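Local coordinates for protein enterotoxin-like toxin X (Staphylococcus aureus, PDB 5U75) that acts as a secreted superantigen-family toxin that inhibits phagocytosis and killing by human neutrophils by binding sialic acid-bearing glycoproteins on their surface, at residues R48-S53 / D96-F101; Q61-L66 / N82-K87. All coordinates share one frame; numbering follows the deposited sequence.

Contact 2 lies in the beta-grasp sheet, and contact 1 joins a preceding loop to the helix that follows the hairpin; their centres are about 9 Å apart. Contact 2 is nested along the chain inside contact 1: the loop 48-53 comes first, then the hairpin strands 61-72 and 75-86, then helix 92-104, which carries 96-101. The loop packs on the helix through Trp50 and Val51 and lies along the edge strand of the sheet, where Asn49 O and Thr84 N are 2.8 Å apart. Ile83 of the hairpin also reaches Ile99 on the helix. The glycan-binding residues lie mainly at 128-144, and the side chain of His97 in contact 1 stands about 14 Å from the bound sialic acid.

Contact 1: R48-S53 / D96-F101; sequences RNWVYS and DHIIRF
His97 opens the helical side of the contact: its CG is anti to the backbone N (chi1 -177°), which brings the ring edge at CD2 to 3.8 Å from Trp50 CZ3, the two rings being oblique. NE2 of the same imidazole is engaged by the backbone O of Lys37. The next residue, Ile98, lies over one face of the indole. Ile98 CG2 sits 3.6 Å from the centroid of the Trp50 five-membered ring, almost on the ring normal, a CH-pi contact, while Ile98 CG1 rests 3.6 Å from Trp50 CE2 and Ile98 CD1 lies over the NE1-CZ2 side of the same face. In the beta-grasp fold helix 92-104 packs against the sheet, and here the loop 48-53 wedges its tryptophan against that helix; Trp50, His97 and Phe101 form an aromatic cluster, with Ile40 against the indole. Phe101, again with CG anti to the backbone N, takes the indole edge on its ring face in a T-shaped pair, planes at 82°, with Trp50 CE3 3.8 Å from Phe101 CG. The Phe101 ring's edge meets the buried Trp50 O, which has no hydrogen-bond partner in the model, at Phe101 CD1 (3.6 Å), and Val51 CG2 at Phe101 CE1 (3.8 Å).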
loop_
_atom_site.group_PDB
_atom_site.type_symbol
_atom_site.label_atom_id
_atom_site.label_comp_id
_atom_site.label_asym_id
_atom_site.label_seq_id
_atom_site.Cartn_x
_atom_site.Cartn_y
_atom_site.Cartn_z
ATOM N N ARG A 48 -8.449 -2.866 -12.278
ATOM C CA ARG A 48 -7.696 -3.507 -11.173
ATOM C C ARG A 48 -6.182 -3.232 -11.191
ATOM O O ARG A 48 -5.395 -3.991 -10.597
ATOM C CB ARG A 48 -7.969 -5.013 -11.127
ATOM C CG ARG A 48 -9.457 -5.341 -11.045
ATOM C CD ARG A 48 -9.683 -6.782 -10.614
ATOM N NE ARG A 48 -9.339 -7.714 -11.685
ATOM C CZ ARG A 48 -10.171 -8.162 -12.633
ATOM N NH1 ARG A 48 -11.451 -7.785 -12.674
ATOM N NH2 ARG A 48 -9.719 -9.008 -13.559
ATOM N N ASN A 49 -5.767 -2.127 -11.820
ATOM C CA ASN A 49 -4.355 -1.766 -11.830
ATOM C C ASN A 49 -3.762 -1.438 -10.452
ATOM O O ASN A 49 -2.560 -1.474 -10.292
ATOM C CB ASN A 49 -4.105 -0.571 -12.749
ATOM C CG ASN A 49 -4.001 -0.971 -14.197
ATOM O OD1 ASN A 49 -3.765 -2.132 -14.529
ATOM N ND2 ASN A 49 -4.170 -0.005 -15.066
ATOM N N TRP A 50 -4.594 -1.080 -9.484
ATOM C CA TRP A 50 -4.100 -0.840 -8.098
ATOM C C TRP A 50 -4.221 -2.098 -7.239
ATOM O O TRP A 50 -4.141 -2.016 -6.004
ATOM C CB TRP A 50 -4.888 0.278 -7.434
ATOM C CG TRP A 50 -4.750 1.653 -7.988
ATOM C CD1 TRP A 50 -4.055 2.064 -9.095
ATOM C CD2 TRP A 50 -5.340 2.825 -7.429
ATOM N NE1 TRP A 50 -4.177 3.426 -9.237
ATOM C CE2 TRP A 50 -4.972 3.915 -8.243
ATOM C CE3 TRP A 50 -6.156 3.057 -6.312
ATOM C CZ2 TRP A 50 -5.380 5.234 -7.963
ATOM C CZ3 TRP A 50 -6.570 4.359 -6.041
ATOM C CH2 TRP A 50 -6.177 5.431 -6.863
ATOM N N VAL A 51 -4.421 -3.262 -7.856
ATOM C CA VAL A 51 -4.639 -4.511 -7.116
ATOM C C VAL A 51 -3.695 -5.600 -7.641
ATOM O O VAL A 51 -2.840 -6.135 -6.897
ATOM C CB VAL A 51 -6.131 -4.964 -7.203
ATOM C CG1 VAL A 51 -6.347 -6.322 -6.542
ATOM C CG2 VAL A 51 -7.073 -3.927 -6.605
ATOM N N TYR A 52 -3.852 -5.962 -8.918
ATOM C CA TYR A 52 -3.066 -7.053 -9.502
ATOM C C TYR A 52 -3.328 -7.125 -11.014
ATOM O O TYR A 52 -4.474 -7.127 -11.444
ATOM C CB TYR A 52 -3.405 -8.431 -8.864
ATOM C CG TYR A 52 -2.612 -9.584 -9.437
ATOM C CD1 TYR A 52 -3.081 -10.324 -10.553
ATOM C CD2 TYR A 52 -1.393 -9.941 -8.900
ATOM C CE1 TYR A 52 -2.333 -11.364 -11.085
ATOM C CE2 TYR A 52 -0.638 -10.967 -9.432
ATOM C CZ TYR A 52 -1.114 -11.686 -10.512
ATOM O OH TYR A 52 -0.341 -12.699 -11.024
ATOM N N SER A 53 -2.258 -7.236 -11.778
ATOM C CA SER A 53 -2.349 -7.417 -13.213
ATOM C C SER A 53 -1.144 -8.161 -13.733
ATOM O O SER A 53 -0.057 -8.031 -13.180
ATOM C CB SER A 53 -2.465 -6.046 -13.902
ATOM O OG SER A 53 -2.606 -6.219 -15.305
ATOM N N ASP A 96 1.721 6.296 -1.404
ATOM C CA ASP A 96 1.197 5.753 -0.124
ATOM C C ASP A 96 -0.263 5.303 -0.247
ATOM O O ASP A 96 -0.632 4.194 0.143
ATOM C CB ASP A 96 1.389 6.792 0.993
ATOM C CG ASP A 96 0.737 6.389 2.296
ATOM O OD1 ASP A 96 1.211 5.433 2.968
ATOM O OD2 ASP A 96 -0.271 7.035 2.634
ATOM N N HIS A 97 -1.097 6.142 -0.848
ATOM C CA HIS A 97 -2.493 5.809 -1.025
ATOM C C HIS A 97 -2.706 4.551 -1.836
ATOM O O HIS A 97 -3.396 3.631 -1.404
ATOM C CB HIS A 97 -3.299 6.941 -1.684
ATOM C CG HIS A 97 -4.742 6.607 -1.792
ATOM N ND1 HIS A 97 -5.616 6.796 -0.748
ATOM C CD2 HIS A 97 -5.435 5.962 -2.758
ATOM C CE1 HIS A 97 -6.805 6.334 -1.087
ATOM N NE2 HIS A 97 -6.718 5.811 -2.300
ATOM N N ILE A 98 -2.114 4.535 -3.025
ATOM C CA ILE A 98 -2.317 3.425 -3.958
ATOM C C ILE A 98 -1.761 2.120 -3.383
ATOM O O ILE A 98 -2.394 1.068 -3.489
ATOM C CB ILE A 98 -1.691 3.743 -5.338
ATOM C CG1 ILE A 98 -2.415 4.952 -5.961
ATOM C CG2 ILE A 98 -1.744 2.525 -6.254
ATOM C CD1 ILE A 98 -1.728 5.534 -7.177
ATOM N N ILE A 99 -0.592 2.200 -2.748
ATOM C CA ILE A 99 -0.013 1.033 -2.107
ATOM C C ILE A 99 -0.930 0.482 -1.024
ATOM O O ILE A 99 -1.194 -0.721 -1.009
ATOM C CB ILE A 99 1.390 1.316 -1.550
ATOM C CG1 ILE A 99 2.364 1.467 -2.716
ATOM C CG2 ILE A 99 1.853 0.194 -0.615
ATOM C CD1 ILE A 99 3.685 2.098 -2.329
ATOM N N ARG A 100 -1.419 1.327 -0.128
ATOM C CA ARG A 100 -2.286 0.819 0.949
ATOM C C ARG A 100 -3.610 0.302 0.411
ATOM O O ARG A 100 -4.136 -0.691 0.922
ATOM C CB ARG A 100 -2.481 1.855 2.054
ATOM C CG ARG A 100 -1.187 2.288 2.687
ATOM C CD ARG A 100 -1.363 2.803 4.102
ATOM N NE ARG A 100 -0.301 3.710 4.466
ATOM C CZ ARG A 100 -0.019 4.140 5.696
ATOM N NH1 ARG A 100 -0.683 3.691 6.753
ATOM N NH2 ARG A 100 0.963 5.013 5.860
ATOM N N PHE A 101 -4.136 0.926 -0.657
ATOM C CA PHE A 101 -5.304 0.388 -1.351
ATOM C C PHE A 101 -5.101 -1.072 -1.799
ATOM O O PHE A 101 -5.969 -1.928 -1.584
ATOM C CB PHE A 101 -5.653 1.276 -2.560
ATOM C CG PHE A 101 -6.866 0.827 -3.307
ATOM C CD1 PHE A 101 -6.773 -0.139 -4.311
ATOM C CD2 PHE A 101 -8.119 1.382 -3.027
ATOM C CE1 PHE A 101 -7.900 -0.548 -5.020
ATOM C CE2 PHE A 101 -9.241 0.980 -3.738
ATOM C CZ PHE A 101 -9.137 0.019 -4.734
#

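Contact 2: Q61-L66 / N82-K87; sequences QVRIHL and NITLNK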
loop_
_atom_site.group_PDB
_atom_site.type_symbol
_atom_site.label_atom_id
_atom_site.label_comp_id
_atom_site.label_asym_id
_atom_site.label_seq_id
_atom_site.Cartn_x
_atom_site.Cartn_y
_atom_site.Cartn_z
ATOM N N GLN A 61 4.547 2.709 -18.796
ATOM C CA GLN A 61 4.048 2.116 -17.545
ATOM C C GLN A 61 5.131 1.376 -16.798
ATOM O O GLN A 61 6.076 0.901 -17.384
ATOM C CB GLN A 61 2.921 1.113 -17.817
ATOM C CG GLN A 61 1.653 1.728 -18.342
ATOM C CD GLN A 61 0.587 0.681 -18.571
ATOM O OE1 GLN A 61 0.802 -0.288 -19.304
ATOM N NE2 GLN A 61 -0.550 0.854 -17.941
ATOM N N VAL A 62 4.952 1.268 -15.484
ATOM C CA VAL A 62 5.749 0.391 -14.642
ATOM C C VAL A 62 4.800 -0.472 -13.847
ATOM O O VAL A 62 3.658 -0.074 -13.623
ATOM C CB VAL A 62 6.660 1.168 -13.659
ATOM C CG1 VAL A 62 7.715 1.939 -14.430
ATOM C CG2 VAL A 62 5.884 2.100 -12.760
ATOM N N ARG A 63 5.283 -1.635 -13.418
ATOM C CA ARG A 63 4.559 -2.503 -12.509
ATOM C C ARG A 63 5.425 -2.682 -11.277
ATOM O O ARG A 63 6.574 -3.096 -11.376
ATOM C CB ARG A 63 4.258 -3.855 -13.124
ATOM C CG ARG A 63 3.388 -4.724 -12.220
ATOM C CD ARG A 63 2.669 -5.788 -13.018
ATOM N NE ARG A 63 1.666 -5.176 -13.913
ATOM C CZ ARG A 63 1.382 -5.569 -15.168
ATOM N NH1 ARG A 63 2.016 -6.576 -15.769
ATOM N NH2 ARG A 63 0.447 -4.926 -15.841
ATOM N N ILE A 64 4.858 -2.345 -10.127
ATOM C CA ILE A 64 5.554 -2.415 -8.853
ATOM C C ILE A 64 4.940 -3.556 -8.058
ATOM O O ILE A 64 3.754 -3.525 -7.714
ATOM C CB ILE A 64 5.452 -1.074 -8.123
ATOM C CG1 ILE A 64 6.109 0.021 -8.973
ATOM C CG2 ILE A 64 6.032 -1.171 -6.712
ATOM C CD1 ILE A 64 5.722 1.396 -8.518
ATOM N N HIS A 65 5.745 -4.586 -7.804
ATOM C CA HIS A 65 5.260 -5.757 -7.077
ATOM C C HIS A 65 5.363 -5.544 -5.572
ATOM O O HIS A 65 6.355 -4.991 -5.091
ATOM C CB HIS A 65 6.016 -7.002 -7.513
ATOM C CG HIS A 65 5.771 -7.337 -8.942
ATOM N ND1 HIS A 65 4.669 -8.053 -9.352
ATOM C CD2 HIS A 65 6.428 -6.976 -10.067
ATOM C CE1 HIS A 65 4.686 -8.163 -10.668
ATOM N NE2 HIS A 65 5.738 -7.513 -11.127
ATOM N N LEU A 66 4.309 -5.937 -4.876
ATOM C CA LEU A 66 4.245 -5.913 -3.416
ATOM C C LEU A 66 4.670 -7.310 -2.970
ATOM O O LEU A 66 3.993 -8.291 -3.281
ATOM C CB LEU A 66 2.845 -5.566 -2.945
ATOM C CG LEU A 66 2.511 -4.062 -2.933
ATOM C CD1 LEU A 66 2.764 -3.346 -4.245
ATOM C CD2 LEU A 66 1.078 -3.866 -2.490
ATOM N N ASN A 82 0.098 -6.268 -6.960
ATOM C CA ASN A 82 1.001 -5.373 -7.645
ATOM C C ASN A 82 0.240 -4.164 -8.158
ATOM O O ASN A 82 -0.994 -4.210 -8.290
ATOM C CB ASN A 82 1.765 -6.102 -8.779
ATOM C CG ASN A 82 0.857 -6.736 -9.818
ATOM O OD1 ASN A 82 0.098 -6.046 -10.497
ATOM N ND2 ASN A 82 0.957 -8.048 -9.974
ATOM N N ILE A 83 0.962 -3.081 -8.390
ATOM C CA ILE A 83 0.344 -1.858 -8.867
ATOM C C ILE A 83 0.973 -1.461 -10.190
ATOM O O ILE A 83 2.182 -1.510 -10.359
ATOM C CB ILE A 83 0.347 -0.728 -7.817
ATOM C CG1 ILE A 83 1.771 -0.279 -7.456
ATOM C CG2 ILE A 83 -0.432 -1.201 -6.579
ATOM C CD1 ILE A 83 1.828 0.841 -6.437
ATOM N N THR A 84 0.115 -1.098 -11.133
ATOM C CA THR A 84 0.533 -0.742 -12.481
ATOM C C THR A 84 0.285 0.751 -12.645
ATOM O O THR A 84 -0.866 1.195 -12.583
ATOM C CB THR A 84 -0.229 -1.562 -13.538
ATOM O OG1 THR A 84 -0.026 -2.966 -13.306
ATOM C CG2 THR A 84 0.276 -1.225 -14.943
ATOM N N LEU A 85 1.365 1.510 -12.864
ATOM C CA LEU A 85 1.313 2.970 -12.859
ATOM C C LEU A 85 1.965 3.566 -14.095
ATOM O O LEU A 85 2.857 2.958 -14.689
ATOM C CB LEU A 85 2.051 3.533 -11.640
ATOM C CG LEU A 85 1.712 2.992 -10.247
ATOM C CD1 LEU A 85 2.654 3.632 -9.242
ATOM C CD2 LEU A 85 0.270 3.289 -9.901
ATOM N N ASN A 86 1.557 4.774 -14.444
ATOM C CA ASN A 86 2.292 5.549 -15.448
ATOM C C ASN A 86 3.649 6.001 -14.914
ATOM O O ASN A 86 3.789 6.262 -13.706
ATOM C CB ASN A 86 1.463 6.743 -15.916
ATOM C CG ASN A 86 0.238 6.307 -16.704
ATOM O OD1 ASN A 86 0.186 5.196 -17.224
ATOM N ND2 ASN A 86 -0.753 7.174 -16.779
ATOM N N LYS A 87 4.640 6.023 -15.812
ATOM C CA LYS A 87 5.944 6.637 -15.548
ATOM C C LYS A 87 5.782 8.142 -15.421
ATOM O O LYS A 87 5.478 8.838 -16.395
ATOM C CB LYS A 87 6.957 6.321 -16.654
ATOM C CG LYS A 87 7.508 4.916 -16.608
ATOM C CD LYS A 87 8.421 4.648 -17.797
ATOM C CE LYS A 87 8.778 3.176 -17.905
ATOM N NZ LYS A 87 9.740 2.985 -19.037
HETATM O O HOH W 1 -1.035 2.966 -16.059
HETATM O O HOH W 2 2.730 -9.520 -8.066
#
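The two strands of the beta hairpin 61-72/75-86, the second outermost in the beta-grasp sheet, run antiparallel and are zipped by two hydrogen-bonded pairs. Val62 and Leu85 exchange N-H and C=O, Val62 N lying 2.8 Å from Leu85 O, and Ile64 does the same with Ile83. On the face with these four residues, Ile64 CB packs 3.8 Å from Ile83 CG1, and the Ile64 and Leu85 side chains cross obliquely, CD1 to CD1. Helix 92-104 backs this face through Ile99 and Leu95, and Ile64 meets Val154 of strand 151-160.

On the other, polar face Arg63 starts extended, CG anti to the backbone N, then bends at chi3 (-68°) so that the guanidinium turns its NE/NH2 edge to Thr84 OG1. Arg63 NE reaches Thr84 OG1 at 2.8 Å, nearly straight at 165°, and Arg63 NH2 adds a longer, more bent bond of 3.2 Å, both in the guanidinium plane. NH1 is bound by Arg55 O, and Asn82 OD1, which touches Arg63 CD, accepts from Ser53 N. At one end a water bridges Gln61 NE2 and Asn86 OD1, while Gln61 OE1 accepts from Asn58 N; at the other, a second water sits 2.8 Å from His65 ND1 and 3.0 Å from Asn82 ND2.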